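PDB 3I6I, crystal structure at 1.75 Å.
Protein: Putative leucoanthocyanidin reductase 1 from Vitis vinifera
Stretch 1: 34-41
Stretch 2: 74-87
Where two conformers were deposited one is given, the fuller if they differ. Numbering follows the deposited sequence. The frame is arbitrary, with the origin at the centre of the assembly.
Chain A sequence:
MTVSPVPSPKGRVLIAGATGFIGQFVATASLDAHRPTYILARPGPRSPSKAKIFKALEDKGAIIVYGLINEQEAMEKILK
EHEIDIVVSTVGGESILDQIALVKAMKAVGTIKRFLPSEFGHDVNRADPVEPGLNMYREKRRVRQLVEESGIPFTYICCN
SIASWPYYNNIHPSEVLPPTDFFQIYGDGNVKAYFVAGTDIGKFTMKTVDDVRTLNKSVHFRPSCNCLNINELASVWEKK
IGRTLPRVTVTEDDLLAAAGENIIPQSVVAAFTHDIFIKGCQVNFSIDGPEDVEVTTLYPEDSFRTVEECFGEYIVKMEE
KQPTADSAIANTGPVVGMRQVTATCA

Stretch 1, residues 34-41: HRPTYILA
Stretch 2 (74-87) AMEKILKEHEIDIV

Residues 37-41 form a strand that packs against a helix running through E81 and the chain that follows it. Y38 CA lies 8.6 Å from H82 CA, and L40 CA lies 9.4 Å from I78 CA, so the strand and the helix run in roughly opposite directions. No direct hydrogen bond crosses the contact.

M75 (chi1 m, chi2 m) points its CA-to-CB bond sideways, yet its end comes nearer: M75 SD is 4.0 Å from L40 CD2. One turn on, I78 (m, t) points toward the strand, and its CD1 sits 3.7 Å from L40 CD1. L40 is t, p, its CA-to-CB bond sideways.

H82 N bonds to I78 O at 3.0 Å. H82 (phi/psi -95/4, chi1 m, chi2 -67°) sets its ring obliquely to Y38 (m, chi2 -107°), with planes at 46° and centroids 5.2 Å apart. H82 ND1 is 3.6 Å from Y38 CE1. A water bridges the pair, 2.5 Å from H82 ND1 and 3.2 Å from Y38 OH.

E83 turns to phi/psi 54/48, closing the helix in a Schellman motif: I84 N bonds to L79 O at 3.1 Å. I84 (m, m) then lays CD1 over one face of Y38, 3.9 Å from Y38 CD2, a CH-pi contact. I86 (m, t) ends the contact, its CD1 4.5 Å from NH1 of the extended R35 (m, t, t, -80°).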

# COMPACT_ATOMS: atom_id res chain seq x y z
N HIS A 34 18.57 -3.89 -7.94
CA HIS A 34 19.80 -3.23 -8.36
C HIS A 34 19.54 -1.81 -8.93
O HIS A 34 20.32 -1.30 -9.74
CB HIS A 34 20.59 -4.11 -9.36
CG HIS A 34 20.34 -5.58 -9.21
ND1 HIS A 34 20.70 -6.30 -8.09
CD2 HIS A 34 19.76 -6.47 -10.05
CE1 HIS A 34 20.36 -7.56 -8.25
NE2 HIS A 34 19.79 -7.70 -9.43
N ARG A 35 18.45 -1.18 -8.50
CA ARG A 35 18.11 0.20 -8.90
C ARG A 35 18.82 1.21 -7.97
O ARG A 35 18.84 1.02 -6.75
CB ARG A 35 16.62 0.43 -8.78
CG ARG A 35 15.73 -0.35 -9.76
CD ARG A 35 14.25 0.04 -9.56
NE ARG A 35 13.29 -0.68 -10.42
CZ ARG A 35 13.03 -0.39 -11.70
NH1 ARG A 35 13.68 0.60 -12.32
NH2 ARG A 35 12.10 -1.08 -12.36
N PRO A 36 19.41 2.29 -8.54
CA PRO A 36 20.01 3.28 -7.63
C PRO A 36 18.92 3.89 -6.78
O PRO A 36 17.93 4.43 -7.32
CB PRO A 36 20.63 4.32 -8.56
CG PRO A 36 20.59 3.72 -9.93
CD PRO A 36 19.53 2.68 -9.95
N THR A 37 19.07 3.80 -5.46
CA THR A 37 17.97 4.08 -4.56
C THR A 37 18.36 5.06 -3.47
O THR A 37 19.31 4.83 -2.75
CB THR A 37 17.43 2.78 -3.91
OG1 THR A 37 17.00 1.88 -4.94
CG2 THR A 37 16.23 3.08 -2.99
N TYR A 38 17.59 6.14 -3.38
CA TYR A 38 17.85 7.22 -2.42
C TYR A 38 16.68 7.22 -1.46
O TYR A 38 15.53 7.11 -1.88
CB TYR A 38 17.92 8.58 -3.12
CG TYR A 38 19.11 8.77 -4.03
CD1 TYR A 38 20.18 9.60 -3.67
CD2 TYR A 38 19.19 8.08 -5.24
CE1 TYR A 38 21.26 9.75 -4.51
CE2 TYR A 38 20.26 8.21 -6.06
CZ TYR A 38 21.30 9.04 -5.71
OH TYR A 38 22.35 9.15 -6.58
N ILE A 39 16.97 7.36 -0.18
CA ILE A 39 15.96 7.22 0.87
C ILE A 39 15.88 8.53 1.63
O ILE A 39 16.89 8.98 2.20
CB ILE A 39 16.37 6.09 1.84
CG1 ILE A 39 16.38 4.72 1.09
CG2 ILE A 39 15.50 6.06 3.09
CD1 ILE A 39 15.10 4.37 0.44
N LEU A 40 14.70 9.14 1.66
CA LEU A 40 14.50 10.39 2.37
C LEU A 40 14.37 10.13 3.85
O LEU A 40 13.61 9.27 4.25
CB LEU A 40 13.25 11.11 1.84
CG LEU A 40 13.00 12.58 2.19
CD1 LEU A 40 14.19 13.47 1.74
CD2 LEU A 40 11.71 13.02 1.50
N ALA A 41 15.15 10.85 4.67
CA ALA A 41 15.15 10.69 6.12
C ALA A 41 14.83 12.03 6.80
O ALA A 41 15.36 13.07 6.41
CB ALA A 41 16.55 10.21 6.60
N ALA A 74 13.11 22.61 -0.39
CA ALA A 74 14.01 21.50 -0.03
C ALA A 74 13.89 20.34 -1.01
O ALA A 74 14.89 19.75 -1.43
CB ALA A 74 13.74 21.01 1.42
N MET A 75 12.65 19.99 -1.37
CA MET A 75 12.45 18.86 -2.29
C MET A 75 12.96 19.18 -3.69
O MET A 75 13.51 18.30 -4.37
CB MET A 75 10.99 18.44 -2.37
CG MET A 75 10.42 17.85 -1.10
SD MET A 75 11.41 16.44 -0.49
CE MET A 75 12.23 17.19 0.90
N GLU A 76 12.79 20.43 -4.11
CA GLU A 76 13.29 20.83 -5.42
C GLU A 76 14.81 20.62 -5.45
O GLU A 76 15.37 20.07 -6.42
CB GLU A 76 12.91 22.26 -5.76
CG GLU A 76 11.42 22.48 -5.98
CD GLU A 76 11.10 23.90 -6.44
OE1 GLU A 76 12.03 24.60 -6.91
OE2 GLU A 76 9.93 24.32 -6.33
N LYS A 77 15.48 21.02 -4.36
CA LYS A 77 16.94 20.93 -4.31
C LYS A 77 17.42 19.48 -4.39
O LYS A 77 18.33 19.18 -5.14
CB LYS A 77 17.50 21.61 -3.05
CG LYS A 77 17.68 23.13 -3.20
N ILE A 78 16.79 18.61 -3.63
CA ILE A 78 17.12 17.18 -3.62
C ILE A 78 16.90 16.52 -5.01
O ILE A 78 17.78 15.83 -5.53
CB ILE A 78 16.25 16.47 -2.56
CG1 ILE A 78 16.84 16.72 -1.16
CG2 ILE A 78 16.10 14.98 -2.87
CD1 ILE A 78 15.97 16.21 -0.03
N LEU A 79 15.74 16.76 -5.62
CA LEU A 79 15.44 16.17 -6.92
C LEU A 79 16.44 16.63 -7.98
O LEU A 79 16.80 15.85 -8.89
CB LEU A 79 14.04 16.53 -7.38
CG LEU A 79 12.87 16.02 -6.54
CD1 LEU A 79 11.58 16.71 -7.01
CD2 LEU A 79 12.72 14.51 -6.57
N LYS A 80 16.88 17.87 -7.87
CA LYS A 80 17.83 18.44 -8.82
C LYS A 80 19.24 17.94 -8.55
O LYS A 80 19.91 17.45 -9.46
CB LYS A 80 17.83 19.98 -8.78
CG LYS A 80 16.67 20.65 -9.52
CD LYS A 80 16.79 22.19 -9.46
N GLU A 81 19.67 18.07 -7.30
CA GLU A 81 21.05 17.71 -6.92
C GLU A 81 21.34 16.23 -7.20
O GLU A 81 22.41 15.90 -7.71
CB GLU A 81 21.30 18.04 -5.43
CG GLU A 81 22.67 17.63 -4.88
N HIS A 82 20.38 15.36 -6.90
CA HIS A 82 20.58 13.91 -7.03
C HIS A 82 20.08 13.33 -8.35
O HIS A 82 20.18 12.12 -8.58
CB HIS A 82 19.97 13.21 -5.82
CG HIS A 82 20.62 13.61 -4.52
ND1 HIS A 82 21.92 13.28 -4.20
CD2 HIS A 82 20.16 14.35 -3.49
CE1 HIS A 82 22.23 13.78 -3.01
NE2 HIS A 82 21.17 14.43 -2.56
N GLU A 83 19.60 14.20 -9.24
CA GLU A 83 19.15 13.84 -10.59
C GLU A 83 18.11 12.73 -10.54
O GLU A 83 18.17 11.76 -11.28
CB GLU A 83 20.34 13.48 -11.48
CG GLU A 83 21.38 14.57 -11.43
CD GLU A 83 22.53 14.35 -12.38
OE1 GLU A 83 22.30 14.36 -13.61
OE2 GLU A 83 23.66 14.20 -11.88
N ILE A 84 17.12 12.91 -9.68
CA ILE A 84 16.13 11.87 -9.46
C ILE A 84 15.20 11.71 -10.68
O ILE A 84 14.71 12.70 -11.22
CB ILE A 84 15.30 12.18 -8.20
CG1 ILE A 84 16.20 12.16 -6.96
CG2 ILE A 84 14.09 11.20 -8.08
CD1 ILE A 84 17.13 10.94 -6.83
N ASP A 85 14.94 10.46 -11.05
CA ASP A 85 14.05 10.12 -12.18
C ASP A 85 12.66 9.62 -11.76
O ASP A 85 11.65 9.92 -12.43
CB ASP A 85 14.73 9.05 -13.07
CG ASP A 85 16.03 9.55 -13.65
OD1 ASP A 85 15.96 10.49 -14.48
OD2 ASP A 85 17.12 9.05 -13.24
N ILE A 86 12.61 8.90 -10.65
CA ILE A 86 11.45 8.16 -10.21
C ILE A 86 11.20 8.49 -8.74
O ILE A 86 12.10 8.34 -7.92
CB ILE A 86 11.70 6.65 -10.36
CG1 ILE A 86 11.82 6.25 -11.84
CG2 ILE A 86 10.57 5.83 -9.68
CD1 ILE A 86 12.44 4.92 -12.09
N VAL A 87 10.00 8.96 -8.40
CA VAL A 87 9.70 9.30 -6.99
C VAL A 87 8.60 8.36 -6.52
O VAL A 87 7.57 8.23 -7.17
CB VAL A 87 9.26 10.74 -6.80
CG1 VAL A 87 8.88 11.02 -5.29
CG2 VAL A 87 10.35 11.74 -7.31
O HOH W 1 23.53 12.01 -5.68